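Local coordinates for trypanothione-dependent glyoxalase I (Leishmania major, PDB 2C21), which is a nickel-bound member of the glyoxalase/bleomycin resistance protein/dioxygenase superfamily that assembles from two chains, at residues Gly17-Ser22 / Leu63-Gly68. Sequence-based numbering, arbitrary orientation.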
loop_
_atom_site.group_PDB
_atom_site.type_symbol
_atom_site.label_atom_id
_atom_site.label_comp_id
_atom_site.label_asym_id
_atom_site.label_seq_id
_atom_site.Cartn_x
_atom_site.Cartn_y
_atom_site.Cartn_z
ATOM N N GLY A 17 1.451 -16.733 -3.954
ATOM C CA GLY A 17 1.672 -18.081 -4.480
ATOM C C GLY A 17 0.439 -18.842 -4.944
ATOM O O GLY A 17 0.552 -19.755 -5.751
ATOM N N ASP A 18 -0.731 -18.468 -4.436
ATOM C CA ASP A 18 -1.966 -19.247 -4.613
ATOM C C ASP A 18 -3.136 -18.269 -4.453
ATOM O O ASP A 18 -3.422 -17.799 -3.364
ATOM C CB ASP A 18 -1.960 -20.392 -3.570
ATOM C CG ASP A 18 -3.234 -21.238 -3.532
ATOM O OD1 ASP A 18 -4.328 -20.842 -3.962
ATOM O OD2 ASP A 18 -3.121 -22.338 -2.972
ATOM N N LEU A 19 -3.781 -17.936 -5.566
ATOM C CA LEU A 19 -4.912 -17.007 -5.546
ATOM C C LEU A 19 -6.042 -17.461 -4.628
ATOM O O LEU A 19 -6.543 -16.687 -3.835
ATOM C CB LEU A 19 -5.466 -16.804 -6.957
ATOM C CG LEU A 19 -5.316 -15.456 -7.704
ATOM C CD1 LEU A 19 -4.331 -14.479 -7.126
ATOM C CD2 LEU A 19 -5.049 -15.721 -9.162
ATOM N N ASP A 20 -6.453 -18.711 -4.762
ATOM C CA ASP A 20 -7.564 -19.235 -3.958
ATOM C C ASP A 20 -7.339 -18.989 -2.462
ATOM O O ASP A 20 -8.207 -18.459 -1.784
ATOM C CB ASP A 20 -7.766 -20.727 -4.218
ATOM C CG ASP A 20 -8.358 -21.010 -5.581
ATOM O OD1 ASP A 20 -8.793 -20.058 -6.262
ATOM O OD2 ASP A 20 -8.384 -22.197 -5.964
ATOM N N ARG A 21 -6.173 -19.350 -1.943
ATOM C CA ARG A 21 -5.947 -19.169 -0.507
ATOM C C ARG A 21 -5.813 -17.692 -0.104
ATOM O O ARG A 21 -6.228 -17.314 0.978
ATOM C CB ARG A 21 -4.768 -20.001 -0.001
ATOM C CG ARG A 21 -3.453 -19.421 -0.276
ATOM C CD ARG A 21 -2.344 -20.218 0.371
ATOM N NE ARG A 21 -1.082 -19.651 -0.087
ATOM C CZ ARG A 21 0.111 -20.171 0.159
ATOM N NH1 ARG A 21 0.249 -21.257 0.914
ATOM N NH2 ARG A 21 1.180 -19.555 -0.313
ATOM N N SER A 22 -5.256 -16.851 -0.975
ATOM C CA SER A 22 -5.121 -15.432 -0.637
ATOM C C SER A 22 -6.487 -14.761 -0.630
ATOM O O SER A 22 -6.810 -13.989 0.275
ATOM C CB SER A 22 -4.181 -14.715 -1.611
ATOM O OG SER A 22 -2.866 -15.220 -1.484
ATOM N N LEU A 63 -3.353 -8.327 -6.092
ATOM C CA LEU A 63 -2.575 -9.561 -6.047
ATOM C C LEU A 63 -2.170 -9.961 -7.453
ATOM O O LEU A 63 -2.999 -9.968 -8.352
ATOM C CB LEU A 63 -3.391 -10.698 -5.441
ATOM C CG LEU A 63 -4.236 -10.373 -4.225
ATOM C CD1 LEU A 63 -5.003 -11.626 -3.822
ATOM C CD2 LEU A 63 -3.362 -9.865 -3.106
ATOM N N THR A 64 -0.897 -10.311 -7.619
ATOM C CA THR A 64 -0.380 -10.842 -8.856
ATOM C C THR A 64 0.003 -12.295 -8.604
ATOM O O THR A 64 0.755 -12.589 -7.667
ATOM C CB THR A 64 0.905 -10.084 -9.287
ATOM O OG1 THR A 64 0.607 -8.697 -9.480
ATOM C CG2 THR A 64 1.457 -10.670 -10.559
ATOM N N TYR A 65 -0.547 -13.181 -9.427
ATOM C CA TYR A 65 -0.164 -14.575 -9.450
ATOM C C TYR A 65 0.607 -14.839 -10.747
ATOM O O TYR A 65 0.094 -14.579 -11.842
ATOM C CB TYR A 65 -1.418 -15.467 -9.375
ATOM C CG TYR A 65 -1.138 -16.916 -9.671
ATOM C CD1 TYR A 65 -0.370 -17.682 -8.792
ATOM C CD2 TYR A 65 -1.623 -17.528 -10.833
ATOM C CE1 TYR A 65 -0.098 -19.011 -9.055
ATOM C CE2 TYR A 65 -1.353 -18.861 -11.101
ATOM C CZ TYR A 65 -0.589 -19.595 -10.213
ATOM O OH TYR A 65 -0.299 -20.923 -10.453
ATOM N N ASN A 66 1.835 -15.343 -10.619
ATOM C CA ASN A 66 2.594 -15.846 -11.752
ATOM C C ASN A 66 2.437 -17.349 -11.838
ATOM O O ASN A 66 2.732 -18.049 -10.873
ATOM C CB ASN A 66 4.071 -15.480 -11.628
ATOM C CG ASN A 66 4.308 -14.018 -11.878
ATOM O OD1 ASN A 66 4.136 -13.541 -12.998
ATOM N ND2 ASN A 66 4.656 -13.289 -10.837
ATOM N N TYR A 67 1.982 -17.835 -12.998
ATOM C CA TYR A 67 1.653 -19.252 -13.174
ATOM C C TYR A 67 2.832 -20.132 -12.747
ATOM O O TYR A 67 3.967 -19.976 -13.237
ATOM C CB TYR A 67 1.313 -19.579 -14.633
ATOM C CG TYR A 67 0.006 -19.032 -15.206
ATOM C CD1 TYR A 67 -0.468 -19.519 -16.421
ATOM C CD2 TYR A 67 -0.743 -18.043 -14.566
ATOM C CE1 TYR A 67 -1.626 -19.052 -16.982
ATOM C CE2 TYR A 67 -1.935 -17.573 -15.137
ATOM C CZ TYR A 67 -2.355 -18.082 -16.349
ATOM O OH TYR A 67 -3.512 -17.635 -16.944
ATOM N N GLY A 68 2.555 -21.049 -11.829
ATOM C CA GLY A 68 3.540 -22.033 -11.389
ATOM C C GLY A 68 4.549 -21.538 -10.369
ATOM O O GLY A 68 5.466 -22.277 -10.012
#
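In the beta-alpha-beta-beta-beta module of the glyoxalase fold, a helix packs against one side of a mixed sheet, and here the first turn of helix 19-29 meets the end of strand 60-66 through Leu19, Tyr65 and Leu63. Leu19 carries much of the contact. Both of its methyls reach the root of the tyrosine rather than the ring centre: Leu19 CD2 lies 3.6 Å and Leu19 CD1 3.8 Å from Tyr65 CB. Two residues earlier in the strand, Leu63 turns its CD1 to Ser22 CB at 3.9 Å, a turn further into the helix.

The tyrosine stands with CG anti to the backbone N (chi1 168°), a setting that carries the ring past Leu19 to the loop before the helix. There the backbone carbonyl of Gly17 approaches the ring at its edge, with Gly17 O 3.4 Å from Tyr65 CE1, close to the ring plane. At the far end of the ring, Tyr65 OH accepts a nearly straight bond from Gly68 N (3.2 Å, 174°), which ties the ring to the turn after the strand.

The helix start is itself capped. Asp18 occupies the N-cap, and its OD1 accepts from Arg21 N at 3.1 Å, met from well above the carboxylate plane. Beyond the pair of segments, Asp118 accepts a hydrogen bond from Gly17 N and forms a salt bridge with Arg21, while Thr46 of strand 45-51 also touches Leu19.

No hydrogen bond crosses between the two segments. Between them the helix meets the strand through apolar contact, and the loop before it brings a carbonyl to the ring edge, whose partly positive C-H groups probably make the approach mildly favourable, while hydrogen bonds within each segment help to place the cap and the phenol.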